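Local coordinates for transglutaminase-like domain-containing protein (Streptococcus suis, PDB 4XZ7) that is a transglutaminase with antiphagocytic activity and a virulence factor, probably exported and cross-linking proteins, here an N-terminal portion with the transglutaminase-like domain, at residues N62-V67 against M85-V90. Residues are numbered along the deposited sequence; the frame is centred on the assembly and turned at random.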
loop_
_atom_site.group_PDB
_atom_site.type_symbol
_atom_site.label_atom_id
_atom_site.label_comp_id
_atom_site.label_asym_id
_atom_site.label_seq_id
_atom_site.Cartn_x
_atom_site.Cartn_y
_atom_site.Cartn_z
ATOM N N ASN B 62 20.907 1.016 9.704
ATOM C CA ASN B 62 20.708 1.349 8.297
ATOM C C ASN B 62 21.875 2.110 7.665
ATOM O O ASN B 62 21.881 2.329 6.450
ATOM C CB ASN B 62 19.428 2.168 8.133
ATOM C CG ASN B 62 18.187 1.388 8.507
ATOM O OD1 ASN B 62 18.175 0.159 8.461
ATOM N ND2 ASN B 62 17.130 2.100 8.875
ATOM N N ASN B 63 22.854 2.510 8.480
ATOM C CA ASN B 63 23.974 3.318 7.995
ATOM C C ASN B 63 25.332 2.775 8.394
ATOM O O ASN B 63 25.493 2.207 9.475
ATOM C CB ASN B 63 23.876 4.765 8.516
ATOM C CG ASN B 63 22.545 5.415 8.221
ATOM O OD1 ASN B 63 22.315 5.892 7.116
ATOM N ND2 ASN B 63 21.661 5.450 9.219
ATOM N N ASN B 64 26.327 2.984 7.540
ATOM C CA ASN B 64 27.705 2.826 7.969
ATOM C C ASN B 64 28.307 4.172 8.350
ATOM O O ASN B 64 27.728 5.211 8.082
ATOM C CB ASN B 64 28.520 2.146 6.882
ATOM C CG ASN B 64 28.167 0.679 6.746
ATOM O OD1 ASN B 64 28.138 -0.042 7.741
ATOM N ND2 ASN B 64 27.862 0.242 5.531
ATOM N N PHE B 65 29.470 4.138 8.979
ATOM C CA PHE B 65 30.067 5.320 9.563
ATOM C C PHE B 65 31.329 5.603 8.785
ATOM O O PHE B 65 31.983 4.668 8.329
ATOM C CB PHE B 65 30.361 5.098 11.051
ATOM C CG PHE B 65 29.125 4.885 11.880
ATOM C CD1 PHE B 65 28.530 3.635 11.954
ATOM C CD2 PHE B 65 28.539 5.951 12.558
ATOM C CE1 PHE B 65 27.376 3.440 12.694
ATOM C CE2 PHE B 65 27.381 5.764 13.299
ATOM C CZ PHE B 65 26.800 4.509 13.365
ATOM N N LEU B 66 31.670 6.877 8.623
ATOM C CA LEU B 66 32.882 7.235 7.893
ATOM C C LEU B 66 33.994 7.663 8.822
ATOM O O LEU B 66 33.765 8.411 9.776
ATOM C CB LEU B 66 32.602 8.367 6.902
ATOM C CG LEU B 66 31.576 8.084 5.818
ATOM C CD1 LEU B 66 31.680 9.157 4.759
ATOM C CD2 LEU B 66 31.829 6.711 5.214
ATOM N N VAL B 67 35.202 7.195 8.539
ATOM C CA VAL B 67 36.381 7.731 9.187
ATOM C C VAL B 67 37.227 8.374 8.095
ATOM O O VAL B 67 37.560 7.733 7.110
ATOM C CB VAL B 67 37.188 6.651 9.939
ATOM C CG1 VAL B 67 38.378 7.273 10.639
ATOM C CG2 VAL B 67 36.302 5.937 10.951
ATOM N N MET B 85 26.357 7.156 6.107
ATOM C CA MET B 85 25.665 7.075 4.825
ATOM C C MET B 85 24.904 5.763 4.740
ATOM O O MET B 85 25.268 4.804 5.419
ATOM C CB MET B 85 26.651 7.212 3.662
ATOM C CG MET B 85 27.536 6.020 3.454
ATOM S SD MET B 85 28.660 6.148 2.048
ATOM C CE MET B 85 29.414 4.543 2.176
ATOM N N ASN B 86 23.839 5.741 3.934
ATOM C CA ASN B 86 23.039 4.531 3.723
ATOM C C ASN B 86 23.914 3.351 3.353
ATOM O O ASN B 86 24.839 3.483 2.545
ATOM C CB ASN B 86 21.982 4.760 2.641
ATOM C CG ASN B 86 20.610 5.067 3.221
ATOM O OD1 ASN B 86 20.203 4.470 4.221
ATOM N ND2 ASN B 86 19.894 6.010 2.605
ATOM N N LYS B 87 23.640 2.200 3.967
ATOM C CA LYS B 87 24.463 1.007 3.775
ATOM C C LYS B 87 24.677 0.592 2.304
ATOM O O LYS B 87 25.734 0.055 1.963
ATOM C CB LYS B 87 23.868 -0.170 4.567
ATOM C CG LYS B 87 24.098 -0.095 6.092
ATOM C CD LYS B 87 23.629 -1.381 6.803
ATOM C CE LYS B 87 24.085 -1.456 8.265
ATOM N NZ LYS B 87 25.369 -2.185 8.447
ATOM N N GLY B 88 23.715 0.838 1.422
ATOM C CA GLY B 88 23.935 0.450 0.026
ATOM C C GLY B 88 24.623 1.485 -0.866
ATOM O O GLY B 88 24.859 1.237 -2.049
ATOM N N ASP B 89 24.941 2.655 -0.310
ATOM C CA ASP B 89 25.591 3.725 -1.077
ATOM C C ASP B 89 26.987 3.333 -1.506
ATOM O O ASP B 89 27.613 2.493 -0.877
ATOM C CB ASP B 89 25.677 5.016 -0.250
ATOM C CG ASP B 89 24.365 5.749 -0.185
ATOM O OD1 ASP B 89 23.332 5.169 -0.598
ATOM O OD2 ASP B 89 24.369 6.914 0.270
ATOM N N VAL B 90 27.494 3.952 -2.565
ATOM C CA VAL B 90 28.889 3.722 -2.902
ATOM C C VAL B 90 29.713 5.017 -2.937
ATOM O O VAL B 90 29.214 6.117 -3.211
ATOM C CB VAL B 90 29.037 2.962 -4.246
ATOM C CG1 VAL B 90 27.800 2.088 -4.519
ATOM C CG2 VAL B 90 29.325 3.901 -5.384
HETATM O O HOH W 1 26.467 0.059 10.881
#
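N64 and M85 form an antiparallel hydrogen-bonded pair: N64 N donates to M85 O at 3.0 Å, and M85 N returns a bond to N64 O at 3.1 Å. One step on, N63 and N86 make a non-hydrogen-bonded pair, their CA atoms 4.5 Å apart, and K87 N closes the pairing on N62 O at 3.0 Å. M85 O takes the N64 N-H bond and also a bent, weaker CA-H...O contact from N63 CA at 3.2 Å.

The K87 side chain lies over the backbone of N62 and N63. Its CG, set anti to its own carbonyl carbon (chi1 -75°), comes within 3.3 Å of N62 O. The bend at chi4 (-93°) turns NZ to N64 OD1, 3.6 Å away, a polar approach with no hydrogen bond assigned. A water donates to N63 O and accepts a weak bond from K87 NZ, bridging the exposed lysine to the strand backbone. N64 crosses K87 at about a right angle, its ND2 meeting the aliphatic part at CG. M85 and N64 project to the same sheet face, where L66 CD2 loosely touches M85 CE.

At N63 and N86 the side chains diverge; N63 ND2 is satisfied by F59 O, at the end of helix 53-59. Beyond the pair, N86 to D89 form a type I turn closed by D89 N to N86 O; D89 OD1 accepts from R121 N, and D89 OD2 is hydrogen-bonded to H123 NE2. The geometry is that of neighbouring antiparallel strands, 63-68 and 79-86, in the mixed N-terminal sheet, with a beta turn leading the chain from this sheet towards strand 121-124 of the next.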